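Local structure of putative xylanase (2P1G) at residues A[156-161]-A[230-235]; A[170-175]-A[195-200]; A[176-181]-A[234-239]. The protein is of uncertain function: named a putative xylanase and probably a hydrolase, it belongs to an N-acetylmuramoyl-L-alanine amidase-like family of the papain-like peptidase clan. All coordinates share one frame; numbering follows the deposited sequence.

Contact 1: residues A[156-161]-A[230-235]; sequences VHYLPK and SLTGIR
Leu159 and Ile234 form an antiparallel bridge that ties the short strand 159-160 to the first half of strand 231-238, in the antiparallel sheet of this amidase-like fold. Leu159 N gives a nearly straight bond to Ile234 O (2.8 Å) and Ile234 N returns one to Leu159 O (3.0 Å); both side chains leave on one face, Leu159 CB lying 4.1 Å from Ile234 CG1. The next pair, Pro160 with Gly233, is non-hydrogen-bonded and close. Gly233 lacks a side chain where Leu159 O, 3.1 Å from Gly233 CA, and the Tyr158 ring press in. That ring presents its CD1-CE1 edge to Gly233 CA and Thr232 O, while Pro160 N sits above one face toward the rim. Thr232 OG1 is held by Thr181 OG1 of the adjoining strand. Lys161 clamps the strand start twice. Its backbone N bonds to Thr232 O, and its CG, set between the backbone N and the carbonyl carbon (chi1 63°), starts an extended chain that runs past Thr232 O and puts NZ 2.8 Å from Leu231 O; Leu225 O of helix 221-226 is a second acceptor for the ammonium. At the other end the Arg235 chain bends at chi3 (62°), bringing one face of the guanidinium against Val156, whose CB stands 3.7 Å above the plane and over its centre. A salt bridge from NH2 to Asp107 anchors the tip. In the guanidinium plane, one water accepts a hydrogen bond from Arg235 NE at 2.8 Å and donates to His157 O at 2.7 Å.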
ATOM      1  N   VAL A 156      -2.870   8.460 -13.007  1.00 14.71           N
ATOM      2  CA  VAL A 156      -1.836   7.449 -12.818  1.00 12.95           C
ATOM      3  C   VAL A 156      -2.024   6.340 -13.866  1.00 11.52           C
ATOM      4  O   VAL A 156      -3.129   6.154 -14.374  1.00 11.42           O
ATOM      5  CB  VAL A 156      -1.848   6.859 -11.367  1.00 13.10           C
ATOM      6  CG1 VAL A 156      -1.524   7.979 -10.299  1.00 15.12           C
ATOM      7  CG2 VAL A 156      -3.160   6.177 -11.047  1.00 14.08           C
ATOM      8  N   HIS A 157      -0.961   5.610 -14.184  1.00 10.08           N
ATOM      9  CA  HIS A 157      -1.100   4.432 -15.070  1.00 10.00           C
ATOM     10  C   HIS A 157      -1.588   3.233 -14.285  1.00  9.67           C
ATOM     11  O   HIS A 157      -1.237   3.086 -13.118  1.00  9.94           O
ATOM     12  CB  HIS A 157       0.251   4.074 -15.684  1.00 10.12           C
ATOM     13  CG  HIS A 157       0.764   5.082 -16.677  1.00 14.25           C
ATOM     14  ND1 HIS A 157       0.791   4.838 -18.037  1.00 15.41           N
ATOM     15  CD2 HIS A 157       1.326   6.301 -16.500  1.00 15.05           C
ATOM     16  CE1 HIS A 157       1.334   5.875 -18.655  1.00 17.57           C
ATOM     17  NE2 HIS A 157       1.680   6.770 -17.743  1.00 16.06           N
ATOM     18  N   TYR A 158      -2.402   2.372 -14.905  1.00  8.47           N
ATOM     19  CA  TYR A 158      -2.765   1.108 -14.227  1.00  8.54           C
ATOM     20  C   TYR A 158      -3.011   0.056 -15.270  1.00  8.05           C
ATOM     21  O   TYR A 158      -3.072   0.369 -16.458  1.00  8.75           O
ATOM     22  CB  TYR A 158      -4.000   1.276 -13.310  1.00  8.79           C
ATOM     23  CG  TYR A 158      -5.362   1.185 -14.023  1.00  9.86           C
ATOM     24  CD1 TYR A 158      -6.355   0.298 -13.577  1.00 11.57           C
ATOM     25  CD2 TYR A 158      -5.651   1.981 -15.139  1.00 11.24           C
ATOM     26  CE1 TYR A 158      -7.589   0.198 -14.233  1.00 11.03           C
ATOM     27  CE2 TYR A 158      -6.894   1.883 -15.792  1.00 13.34           C
ATOM     28  CZ  TYR A 158      -7.838   0.996 -15.337  1.00 12.74           C
ATOM     29  OH  TYR A 158      -9.057   0.922 -15.996  1.00 15.05           O
ATOM     30  N   LEU A 159      -3.130  -1.191 -14.837  1.00  7.23           N
ATOM     31  CA  LEU A 159      -3.513  -2.267 -15.719  1.00  8.08           C
ATOM     32  C   LEU A 159      -4.938  -2.676 -15.403  1.00  8.56           C
ATOM     33  O   LEU A 159      -5.192  -3.150 -14.310  1.00  7.42           O
ATOM     34  CB  LEU A 159      -2.627  -3.501 -15.499  1.00  9.48           C
ATOM     35  CG  LEU A 159      -2.846  -4.661 -16.495  1.00  9.48           C
ATOM     36  CD1 LEU A 159      -2.302  -4.321 -17.915  1.00 11.43           C
ATOM     37  CD2 LEU A 159      -2.178  -5.910 -15.961  1.00 11.51           C
ATOM     38  N   PRO A 160      -5.857  -2.519 -16.368  1.00  9.13           N
ATOM     39  CA  PRO A 160      -7.224  -2.967 -16.174  1.00  9.67           C
ATOM     40  C   PRO A 160      -7.288  -4.460 -15.880  1.00  9.74           C
ATOM     41  O   PRO A 160      -6.563  -5.238 -16.495  1.00  9.65           O
ATOM     42  CB  PRO A 160      -7.903  -2.610 -17.502  1.00  9.91           C
ATOM     43  CG  PRO A 160      -7.082  -1.482 -18.051  1.00  9.60           C
ATOM     44  CD  PRO A 160      -5.670  -1.900 -17.689  1.00 10.19           C
ATOM     45  N   LYS A 161      -8.153  -4.854 -14.944  1.00  9.63           N
ATOM     46  CA  LYS A 161      -8.221  -6.254 -14.539  1.00 10.83           C
ATOM     47  C   LYS A 161      -8.553  -7.190 -15.705  1.00 11.63           C
ATOM     48  O   LYS A 161      -8.127  -8.345 -15.687  1.00 12.90           O
ATOM     49  CB  LYS A 161      -9.209  -6.468 -13.399  1.00  9.38           C
ATOM     50  CG  LYS A 161     -10.681  -6.134 -13.718  1.00 10.47           C
ATOM     51  CD  LYS A 161     -11.522  -6.335 -12.457  1.00 11.20           C
ATOM     52  CE  LYS A 161     -13.037  -6.341 -12.731  1.00 12.46           C
ATOM     53  NZ  LYS A 161     -13.727  -6.292 -11.394  1.00 13.28           N
ATOM     54  N   SER A 230     -16.113  -3.744  -7.449  1.00 15.28           N
ATOM     55  CA  SER A 230     -15.455  -2.481  -7.062  1.00 15.56           C
ATOM     56  C   SER A 230     -13.953  -2.420  -7.399  1.00 14.46           C
ATOM     57  O   SER A 230     -13.361  -1.345  -7.361  1.00 14.47           O
ATOM     58  CB  SER A 230     -15.660  -2.205  -5.572  1.00 16.02           C
ATOM     59  OG  SER A 230     -14.911  -3.106  -4.760  1.00 19.15           O
ATOM     60  N   LEU A 231     -13.344  -3.565  -7.721  1.00 12.89           N
ATOM     61  CA  LEU A 231     -11.949  -3.562  -8.156  1.00 11.95           C
ATOM     62  C   LEU A 231     -11.839  -3.356  -9.662  1.00 12.09           C
ATOM     63  O   LEU A 231     -12.610  -3.923 -10.434  1.00 12.53           O
ATOM     64  CB  LEU A 231     -11.245  -4.853  -7.741  1.00 11.28           C
ATOM     65  CG  LEU A 231     -11.126  -5.043  -6.228  1.00 12.68           C
ATOM     66  CD1 LEU A 231     -10.339  -6.315  -5.900  1.00 12.98           C
ATOM     67  CD2 LEU A 231     -10.522  -3.800  -5.524  1.00 13.54           C
ATOM     68  N   THR A 232     -10.878  -2.539 -10.078  1.00 10.73           N
ATOM     69  CA  THR A 232     -10.781  -2.202 -11.485  1.00 10.26           C
ATOM     70  C   THR A 232      -9.503  -2.711 -12.142  1.00  9.81           C
ATOM     71  O   THR A 232      -9.457  -2.841 -13.370  1.00 10.63           O
ATOM     72  CB  THR A 232     -10.906  -0.691 -11.709  1.00 10.17           C
ATOM     73  OG1 THR A 232      -9.862  -0.013 -10.996  1.00  9.01           O
ATOM     74  CG2 THR A 232     -12.288  -0.172 -11.220  1.00 12.49           C
ATOM     75  N   GLY A 233      -8.461  -2.981 -11.349  1.00  8.14           N
ATOM     76  CA  GLY A 233      -7.158  -3.256 -11.954  1.00  7.79           C
ATOM     77  C   GLY A 233      -6.060  -3.218 -10.922  1.00  7.33           C
ATOM     78  O   GLY A 233      -6.339  -3.352  -9.710  1.00  6.88           O
ATOM     79  N   ILE A 234      -4.812  -3.089 -11.381  1.00  6.90           N
ATOM     80  CA  ILE A 234      -3.692  -2.989 -10.486  1.00  7.24           C
ATOM     81  C   ILE A 234      -2.671  -1.951 -10.913  1.00  7.39           C
ATOM     82  O   ILE A 234      -2.589  -1.586 -12.094  1.00  7.71           O
ATOM     83  CB  ILE A 234      -2.961  -4.353 -10.318  1.00  7.62           C
ATOM     84  CG1 ILE A 234      -2.479  -4.887 -11.666  1.00  8.51           C
ATOM     85  CG2 ILE A 234      -3.883  -5.385  -9.585  1.00  9.06           C
ATOM     86  CD1 ILE A 234      -1.537  -6.184 -11.556  1.00  8.50           C
ATOM     87  N   ARG A 235      -1.919  -1.463  -9.938  1.00  7.40           N
ATOM     88  CA  ARG A 235      -0.678  -0.770 -10.226  1.00  7.33           C
ATOM     89  C   ARG A 235       0.447  -1.685  -9.745  1.00  7.57           C
ATOM     90  O   ARG A 235       0.295  -2.404  -8.744  1.00  7.03           O
ATOM     91  CB  ARG A 235      -0.618   0.576  -9.491  1.00  7.84           C
ATOM     92  CG  ARG A 235      -1.769   1.533  -9.916  1.00  7.61           C
ATOM     93  CD  ARG A 235      -1.599   2.894  -9.205  1.00  8.91           C
ATOM     94  NE  ARG A 235      -0.348   3.583  -9.548  1.00 10.23           N
ATOM     95  CZ  ARG A 235       0.023   4.721  -8.973  1.00  9.59           C
ATOM     96  NH1 ARG A 235      -0.756   5.257  -8.033  1.00  8.31           N
ATOM     97  NH2 ARG A 235       1.148   5.327  -9.330  1.00  8.15           N
TER
HETATM   98  O   HOH W   1       1.041   2.646 -11.765  1.00 11.71           O

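Contact 2: residues A[170-175]-A[195-200]; sequences PWIKNG and AIYIKG
Asn174 and Tyr197 meet through an amide that imitates a neighbouring strand. Asn174 OD1 accepts from Tyr197 N at 2.8 Å, in the plane of its own carbonyl and with an N-H...O angle of 160°, while Asn174 ND2 reaches Tyr197 O through a water that accepts from it and donates to the carbonyl. Both backbone polar groups of Tyr197 are thus served by one side chain; Asn174 CG is anti to its own carbonyl carbon (chi1 -86°), which turns the amide toward strand 189-198. OD1 also lies at the edge of the Tyr197 ring, in its plane and 3.5 Å from CD2. At the far end of that ring the hydroxyl OH donates to Ile172 O (2.7 Å), arriving from above the carbonyl plane instead of along a lone pair. Gly175 N adds a nearly straight bond to Ala195 O (2.9 Å), at positive phi. Between these polar ties, Ala195 CB packs 3.6 Å from Lys173 O and 4.3 Å from Ile172 CG2.

A second shell fixes the loop. Lys173 N is bound by Asp176 OD2 and Trp171 O by Arg238 NH2, while Ile172 CG1 covers one face of the Trp171 indole near its rim and Tyr112 stacks on that indole. Residues 170-175 form the irregular lead into strand 177-182, laid along the end of its hairpin partner, strand 189-198. Ile172 reaches inward to Leu202 of strand 201-208 and to Ile234 and Val236 of strand 231-238; Asn174 and Ile196 touch helix 10-14, and Trp171 touches helix 108-112.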
ATOM      1  N   PRO A 170       4.750 -11.280 -18.260  1.00 16.49           N
ATOM      2  CA  PRO A 170       6.208 -11.381 -18.185  1.00 16.30           C
ATOM      3  C   PRO A 170       6.823 -10.199 -17.426  1.00 16.11           C
ATOM      4  O   PRO A 170       7.895 -10.335 -16.833  1.00 17.38           O
ATOM      5  CB  PRO A 170       6.638 -11.329 -19.656  1.00 16.77           C
ATOM      6  CG  PRO A 170       5.430 -11.693 -20.432  1.00 17.64           C
ATOM      7  CD  PRO A 170       4.260 -11.207 -19.647  1.00 16.67           C
ATOM      8  N   TRP A 171       6.139  -9.062 -17.428  1.00 14.06           N
ATOM      9  CA  TRP A 171       6.681  -7.857 -16.803  1.00 12.92           C
ATOM     10  C   TRP A 171       6.279  -7.621 -15.353  1.00 12.69           C
ATOM     11  O   TRP A 171       6.700  -6.638 -14.737  1.00 13.59           O
ATOM     12  CB  TRP A 171       6.388  -6.633 -17.665  1.00 12.82           C
ATOM     13  CG  TRP A 171       4.954  -6.393 -18.056  1.00 12.43           C
ATOM     14  CD1 TRP A 171       4.345  -6.774 -19.228  1.00 12.06           C
ATOM     15  CD2 TRP A 171       3.985  -5.598 -17.346  1.00 12.74           C
ATOM     16  NE1 TRP A 171       3.053  -6.309 -19.265  1.00 12.49           N
ATOM     17  CE2 TRP A 171       2.808  -5.573 -18.133  1.00 12.12           C
ATOM     18  CE3 TRP A 171       4.001  -4.897 -16.120  1.00 13.20           C
ATOM     19  CZ2 TRP A 171       1.642  -4.913 -17.721  1.00 12.17           C
ATOM     20  CZ3 TRP A 171       2.824  -4.235 -15.703  1.00 11.44           C
ATOM     21  CH2 TRP A 171       1.672  -4.243 -16.509  1.00 12.93           C
ATOM     22  N   ILE A 172       5.501  -8.543 -14.792  1.00 10.83           N
ATOM     23  CA  ILE A 172       5.187  -8.522 -13.382  1.00 11.47           C
ATOM     24  C   ILE A 172       5.975  -9.665 -12.769  1.00 12.07           C
ATOM     25  O   ILE A 172       5.840 -10.820 -13.177  1.00 11.91           O
ATOM     26  CB  ILE A 172       3.674  -8.711 -13.117  1.00 11.27           C
ATOM     27  CG1 ILE A 172       2.876  -7.598 -13.816  1.00 11.32           C
ATOM     28  CG2 ILE A 172       3.384  -8.772 -11.602  1.00 11.03           C
ATOM     29  CD1 ILE A 172       1.362  -7.845 -13.849  1.00 11.59           C
ATOM     30  N   LYS A 173       6.800  -9.321 -11.795  1.00 11.66           N
ATOM     31  CA  LYS A 173       7.782 -10.244 -11.244  1.00 12.56           C
ATOM     32  C   LYS A 173       7.540 -10.505  -9.773  1.00 11.54           C
ATOM     33  O   LYS A 173       7.019  -9.642  -9.054  1.00 11.00           O
ATOM     34  CB  LYS A 173       9.183  -9.643 -11.431  1.00 12.20           C
ATOM     35  CG  LYS A 173       9.555  -9.426 -12.911  1.00 14.26           C
ATOM     36  CD  LYS A 173      10.947  -8.795 -13.054  1.00 15.79           C
ATOM     37  CE  LYS A 173      11.265  -8.452 -14.505  1.00 20.88           C
ATOM     38  NZ  LYS A 173      12.671  -7.907 -14.617  1.00 28.58           N
ATOM     39  N   ASN A 174       7.969 -11.675  -9.303  1.00 11.76           N
ATOM     40  CA  ASN A 174       8.059 -11.939  -7.867  1.00 11.99           C
ATOM     41  C   ASN A 174       8.605 -10.737  -7.096  1.00 11.51           C
ATOM     42  O   ASN A 174       9.639 -10.210  -7.454  1.00 11.25           O
ATOM     43  CB  ASN A 174       9.029 -13.102  -7.602  1.00 12.60           C
ATOM     44  CG  ASN A 174       8.361 -14.469  -7.691  1.00 12.95           C
ATOM     45  OD1 ASN A 174       7.151 -14.577  -7.715  1.00 12.72           O
ATOM     46  ND2 ASN A 174       9.171 -15.527  -7.709  1.00 16.69           N
ATOM     47  N   GLY A 175       7.936 -10.347  -6.018  1.00 10.78           N
ATOM     48  CA  GLY A 175       8.448  -9.266  -5.188  1.00 11.54           C
ATOM     49  C   GLY A 175       7.961  -7.872  -5.542  1.00 11.96           C
ATOM     50  O   GLY A 175       8.184  -6.916  -4.769  1.00 12.27           O
ATOM     51  N   ALA A 195       3.568  -9.478  -5.097  1.00  8.41           N
ATOM     52  CA  ALA A 195       3.408 -10.505  -6.137  1.00  8.84           C
ATOM     53  C   ALA A 195       4.241 -11.737  -5.814  1.00  9.23           C
ATOM     54  O   ALA A 195       5.395 -11.631  -5.385  1.00  9.28           O
ATOM     55  CB  ALA A 195       3.802  -9.955  -7.493  1.00  9.04           C
ATOM     56  N   ILE A 196       3.641 -12.897  -6.033  1.00  9.29           N
ATOM     57  CA  ILE A 196       4.345 -14.164  -5.852  1.00 10.34           C
ATOM     58  C   ILE A 196       3.739 -15.156  -6.812  1.00 10.87           C
ATOM     59  O   ILE A 196       2.517 -15.303  -6.860  1.00 11.28           O
ATOM     60  CB  ILE A 196       4.349 -14.684  -4.382  1.00 10.07           C
ATOM     61  CG1 ILE A 196       5.158 -16.001  -4.286  1.00 11.13           C
ATOM     62  CG2 ILE A 196       2.940 -14.884  -3.815  1.00  9.61           C
ATOM     63  CD1 ILE A 196       5.354 -16.488  -2.868  1.00 11.08           C
ATOM     64  N   TYR A 197       4.596 -15.792  -7.606  1.00 10.80           N
ATOM     65  CA  TYR A 197       4.158 -16.814  -8.533  1.00 11.36           C
ATOM     66  C   TYR A 197       4.205 -18.170  -7.837  1.00 12.17           C
ATOM     67  O   TYR A 197       5.236 -18.537  -7.254  1.00 12.76           O
ATOM     68  CB  TYR A 197       5.031 -16.807  -9.791  1.00 11.41           C
ATOM     69  CG  TYR A 197       4.694 -15.692 -10.752  1.00 10.48           C
ATOM     70  CD1 TYR A 197       3.750 -15.885 -11.773  1.00 10.01           C
ATOM     71  CD2 TYR A 197       5.283 -14.444 -10.621  1.00 11.52           C
ATOM     72  CE1 TYR A 197       3.433 -14.844 -12.675  1.00 10.60           C
ATOM     73  CE2 TYR A 197       4.972 -13.415 -11.492  1.00 10.18           C
ATOM     74  CZ  TYR A 197       4.044 -13.605 -12.489  1.00 10.14           C
ATOM     75  OH  TYR A 197       3.767 -12.572 -13.344  1.00 11.96           O
ATOM     76  N   ILE A 198       3.069 -18.858  -7.862  1.00 12.07           N
ATOM     77  CA  ILE A 198       2.856 -20.148  -7.193  1.00 13.45           C
ATOM     78  C   ILE A 198       2.178 -21.018  -8.243  1.00 13.68           C
ATOM     79  O   ILE A 198       1.150 -20.622  -8.779  1.00 13.19           O
ATOM     80  CB  ILE A 198       1.855 -20.042  -5.971  1.00 14.13           C
ATOM     81  CG1 ILE A 198       2.370 -19.090  -4.877  1.00 15.97           C
ATOM     82  CG2 ILE A 198       1.561 -21.436  -5.357  1.00 15.72           C
ATOM     83  CD1 ILE A 198       3.740 -19.478  -4.294  1.00 16.82           C
ATOM     84  N   LYS A 199       2.756 -22.186  -8.541  1.00 14.01           N
ATOM     85  CA  LYS A 199       2.192 -23.091  -9.566  1.00 14.77           C
ATOM     86  C   LYS A 199       1.963 -22.391 -10.915  1.00 13.19           C
ATOM     87  O   LYS A 199       1.004 -22.685 -11.635  1.00 13.07           O
ATOM     88  CB  LYS A 199       0.882 -23.726  -9.065  1.00 14.74           C
ATOM     89  CG  LYS A 199       1.032 -24.645  -7.854  1.00 19.18           C
ATOM     90  CD  LYS A 199      -0.361 -24.967  -7.228  1.00 19.27           C
ATOM     91  CE  LYS A 199      -1.173 -25.961  -8.041  1.00 25.49           C
ATOM     92  NZ  LYS A 199      -2.622 -26.039  -7.604  1.00 26.54           N
ATOM     93  N   GLY A 200       2.860 -21.474 -11.264  1.00 13.11           N
ATOM     94  CA  GLY A 200       2.778 -20.749 -12.537  1.00 12.87           C
ATOM     95  C   GLY A 200       1.769 -19.604 -12.527  1.00 13.30           C
ATOM     96  O   GLY A 200       1.661 -18.854 -13.498  1.00 13.44           O
TER
HETATM   97  O   HOH W   2       7.981 -18.185  -7.848  1.00 28.96           O

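Contact 3: residues A[176-181]-A[234-239]; sequences DIIALT and IRVLRM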
ATOM      1  N   ASP A 176       7.285  -7.733  -6.683  1.00 11.29           N
ATOM      2  CA  ASP A 176       6.698  -6.428  -7.025  1.00 11.75           C
ATOM      3  C   ASP A 176       5.583  -6.143  -6.022  1.00 10.85           C
ATOM      4  O   ASP A 176       4.935  -7.061  -5.521  1.00 11.00           O
ATOM      5  CB  ASP A 176       6.109  -6.408  -8.427  1.00 11.22           C
ATOM      6  CG  ASP A 176       7.173  -6.425  -9.523  1.00 13.87           C
ATOM      7  OD1 ASP A 176       8.388  -6.292  -9.211  1.00 13.61           O
ATOM      8  OD2 ASP A 176       6.779  -6.574 -10.704  1.00 13.36           O
ATOM      9  N   ILE A 177       5.374  -4.871  -5.729  1.00  9.66           N
ATOM     10  CA  ILE A 177       4.244  -4.475  -4.904  1.00 10.09           C
ATOM     11  C   ILE A 177       3.066  -4.290  -5.838  1.00  9.31           C
ATOM     12  O   ILE A 177       3.189  -3.647  -6.903  1.00 10.28           O
ATOM     13  CB  ILE A 177       4.572  -3.171  -4.132  1.00 10.62           C
ATOM     14  CG1 ILE A 177       5.659  -3.468  -3.088  1.00 13.24           C
ATOM     15  CG2 ILE A 177       3.317  -2.594  -3.475  1.00 10.91           C
ATOM     16  CD1 ILE A 177       6.361  -2.237  -2.570  1.00 18.32           C
ATOM     17  N   ILE A 178       1.922  -4.842  -5.448  1.00  8.96           N
ATOM     18  CA  ILE A 178       0.723  -4.765  -6.270  1.00  8.63           C
ATOM     19  C   ILE A 178      -0.294  -3.961  -5.496  1.00  9.05           C
ATOM     20  O   ILE A 178      -0.668  -4.347  -4.379  1.00  9.04           O
ATOM     21  CB  ILE A 178       0.095  -6.166  -6.512  1.00  8.79           C
ATOM     22  CG1 ILE A 178       1.089  -7.121  -7.196  1.00  9.20           C
ATOM     23  CG2 ILE A 178      -1.216  -6.051  -7.338  1.00  9.18           C
ATOM     24  CD1 ILE A 178       1.605  -6.641  -8.542  1.00  9.27           C
ATOM     25  N   ALA A 179      -0.728  -2.852  -6.075  1.00  8.87           N
ATOM     26  CA  ALA A 179      -1.861  -2.089  -5.501  1.00  8.26           C
ATOM     27  C   ALA A 179      -3.130  -2.355  -6.300  1.00  9.37           C
ATOM     28  O   ALA A 179      -3.161  -2.176  -7.526  1.00  9.83           O
ATOM     29  CB  ALA A 179      -1.557  -0.579  -5.482  1.00  8.73           C
ATOM     30  N   LEU A 180      -4.184  -2.769  -5.604  1.00  8.18           N
ATOM     31  CA  LEU A 180      -5.451  -3.110  -6.248  1.00  8.89           C
ATOM     32  C   LEU A 180      -6.294  -1.837  -6.305  1.00  8.63           C
ATOM     33  O   LEU A 180      -6.685  -1.291  -5.252  1.00  8.90           O
ATOM     34  CB  LEU A 180      -6.185  -4.159  -5.426  1.00  9.15           C
ATOM     35  CG  LEU A 180      -5.554  -5.543  -5.250  1.00 13.16           C
ATOM     36  CD1 LEU A 180      -6.632  -6.537  -4.880  1.00 15.71           C
ATOM     37  CD2 LEU A 180      -4.843  -6.016  -6.466  1.00 15.50           C
ATOM     38  N   THR A 181      -6.571  -1.390  -7.520  1.00  7.69           N
ATOM     39  CA  THR A 181      -7.268  -0.134  -7.778  1.00  8.16           C
ATOM     40  C   THR A 181      -8.762  -0.373  -7.677  1.00  8.74           C
ATOM     41  O   THR A 181      -9.239  -1.481  -7.928  1.00  8.15           O
ATOM     42  CB  THR A 181      -6.901   0.497  -9.164  1.00  7.84           C
ATOM     43  OG1 THR A 181      -7.164  -0.431 -10.219  1.00  9.64           O
ATOM     44  CG2 THR A 181      -5.426   0.868  -9.210  1.00 10.54           C
ATOM     45  N   ILE A 234      -4.812  -3.089 -11.381  1.00  6.90           N
ATOM     46  CA  ILE A 234      -3.692  -2.989 -10.486  1.00  7.24           C
ATOM     47  C   ILE A 234      -2.671  -1.951 -10.913  1.00  7.39           C
ATOM     48  O   ILE A 234      -2.589  -1.586 -12.094  1.00  7.71           O
ATOM     49  CB  ILE A 234      -2.961  -4.353 -10.318  1.00  7.62           C
ATOM     50  CG1 ILE A 234      -2.479  -4.887 -11.666  1.00  8.51           C
ATOM     51  CG2 ILE A 234      -3.883  -5.385  -9.585  1.00  9.06           C
ATOM     52  CD1 ILE A 234      -1.537  -6.184 -11.556  1.00  8.50           C
ATOM     53  N   ARG A 235      -1.919  -1.463  -9.938  1.00  7.40           N
ATOM     54  CA  ARG A 235      -0.678  -0.770 -10.226  1.00  7.33           C
ATOM     55  C   ARG A 235       0.447  -1.685  -9.745  1.00  7.57           C
ATOM     56  O   ARG A 235       0.295  -2.404  -8.744  1.00  7.03           O
ATOM     57  CB  ARG A 235      -0.618   0.576  -9.491  1.00  7.84           C
ATOM     58  CG  ARG A 235      -1.769   1.533  -9.916  1.00  7.61           C
ATOM     59  CD  ARG A 235      -1.599   2.894  -9.205  1.00  8.91           C
ATOM     60  NE  ARG A 235      -0.348   3.583  -9.548  1.00 10.23           N
ATOM     61  CZ  ARG A 235       0.023   4.721  -8.973  1.00  9.59           C
ATOM     62  NH1 ARG A 235      -0.756   5.257  -8.033  1.00  8.31           N
ATOM     63  NH2 ARG A 235       1.148   5.327  -9.330  1.00  8.15           N
ATOM     64  N   VAL A 236       1.553  -1.665 -10.482  1.00  7.31           N
ATOM     65  CA  VAL A 236       2.703  -2.545 -10.203  1.00  7.81           C
ATOM     66  C   VAL A 236       3.886  -1.653  -9.912  1.00  8.59           C
ATOM     67  O   VAL A 236       4.247  -0.794 -10.744  1.00  7.62           O
ATOM     68  CB  VAL A 236       3.026  -3.468 -11.405  1.00  8.09           C
ATOM     69  CG1 VAL A 236       4.289  -4.340 -11.130  1.00  7.33           C
ATOM     70  CG2 VAL A 236       1.786  -4.329 -11.774  1.00  8.65           C
ATOM     71  N   LEU A 237       4.474  -1.837  -8.731  1.00  9.50           N
ATOM     72  CA  LEU A 237       5.664  -1.093  -8.342  1.00 11.00           C
ATOM     73  C   LEU A 237       6.776  -2.054  -8.008  1.00 10.98           C
ATOM     74  O   LEU A 237       6.509  -3.198  -7.620  1.00 11.19           O
ATOM     75  CB  LEU A 237       5.394  -0.220  -7.128  1.00 11.61           C
ATOM     76  CG  LEU A 237       4.084   0.585  -7.119  1.00 14.13           C
ATOM     77  CD1 LEU A 237       3.934   1.241  -5.771  1.00 19.45           C
ATOM     78  CD2 LEU A 237       4.047   1.622  -8.264  1.00 15.92           C
ATOM     79  N   ARG A 238       8.017  -1.593  -8.133  1.00 10.58           N
ATOM     80  CA  ARG A 238       9.166  -2.465  -7.898  1.00 11.40           C
ATOM     81  C   ARG A 238      10.254  -1.704  -7.146  1.00 12.30           C
ATOM     82  O   ARG A 238      10.549  -0.554  -7.477  1.00 11.93           O
ATOM     83  CB  ARG A 238       9.671  -2.965  -9.244  1.00 10.87           C
ATOM     84  CG  ARG A 238      10.900  -3.845  -9.211  1.00 12.11           C
ATOM     85  CD  ARG A 238      11.184  -4.373 -10.632  1.00 12.08           C
ATOM     86  NE  ARG A 238      10.016  -5.099 -11.136  1.00 12.92           N
ATOM     87  CZ  ARG A 238       9.687  -5.266 -12.415  1.00 15.05           C
ATOM     88  NH1 ARG A 238      10.461  -4.799 -13.402  1.00 14.17           N
ATOM     89  NH2 ARG A 238       8.580  -5.937 -12.714  1.00 13.76           N
ATOM     90  N   MET A 239      10.842  -2.349  -6.142  1.00 13.23           N
ATOM     91  CA  MET A 239      11.947  -1.763  -5.383  1.00 14.87           C
ATOM     92  C   MET A 239      13.122  -1.408  -6.293  1.00 15.03           C
ATOM     93  O   MET A 239      13.433  -2.151  -7.229  1.00 13.79           O
ATOM     94  CB  MET A 239      12.405  -2.737  -4.288  1.00 15.16           C
ATOM     95  CG  MET A 239      13.567  -2.199  -3.455  1.00 17.67           C
ATOM     96  SD  MET A 239      14.007  -3.314  -2.098  1.00 17.93           S
ATOM     97  CE  MET A 239      14.376  -4.813  -2.992  1.00 21.60           C
TER
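The carboxylate of Asp176 lies at the edge of the Arg238 guanidinium, near its plane, the two planes 27° apart, at one end of the antiparallel pairing of strands 177-182 and 231-238 in the sheet of this amidase-like fold. Arg238 grips side-on: NE donates almost straight to Asp176 OD1 (2.8 Å), from the syn side but tilted out of the carboxylate plane, and NH2 to the syn lone pair of Asp176 OD2 (2.8 Å). A bend at chi3 (-57°) turns NE and NH2 toward Asp176. Both ends of this salt bridge are also bonded to the 170-175 loop, so the pair pins that loop as well. Val236 CG1 lies 3.4 Å from Asp176 OD2.

Beyond the bridge the strands run 161° apart, with axes 4.6 Å from each other at closest. Ile177 with Leu237 and Ala179 with Arg235 are hydrogen-bonded pairs, each exchanging two N-H...O bonds, and share one face; there Thr181 CG2 meets Arg235 CG at 3.8 Å, the two side chains crossing at about a right angle. Non-hydrogen-bonded pairs Ile178 with Val236 and Leu180 with Ile234 occupy the other, where helix 221-226 packs on Ile178, Leu180 and Ile234 through Leu221 and Leu225, and Val108 of helix 108-112 on Val236. The side chains of Ile178 and Val236 lie side by side and point the same way, touching through CD1 and CG2. Ile234 CG2 abuts two adjacent methyls of strand 177-182, 3.6 Å from Ile178 CG2 and an unusually tight 3.3 Å from Leu180 CD2.

How the contacts relate
From the N terminus, the chain first passes 156-161, whose partner 230-235 comes only near the end of the chain, closing the long loop of contact 1. Within that loop, 170-175 meets 195-200 to complete contact 2 around the hairpin of strands 177-182 and 189-198. Contact 3 begins at 176-181, inside the span of contact 2, and closes at 234-239 beyond it, so these two cross. Contacts 1 and 3 end on the same strand 231-238, sharing Ile234 and Arg235, and make it the central link between strands 159-160 and 177-182; Thr232 and Thr181 join them. Contact 2 fastens the loop entering strand 177-182 to strand 189-198 of the same sheet.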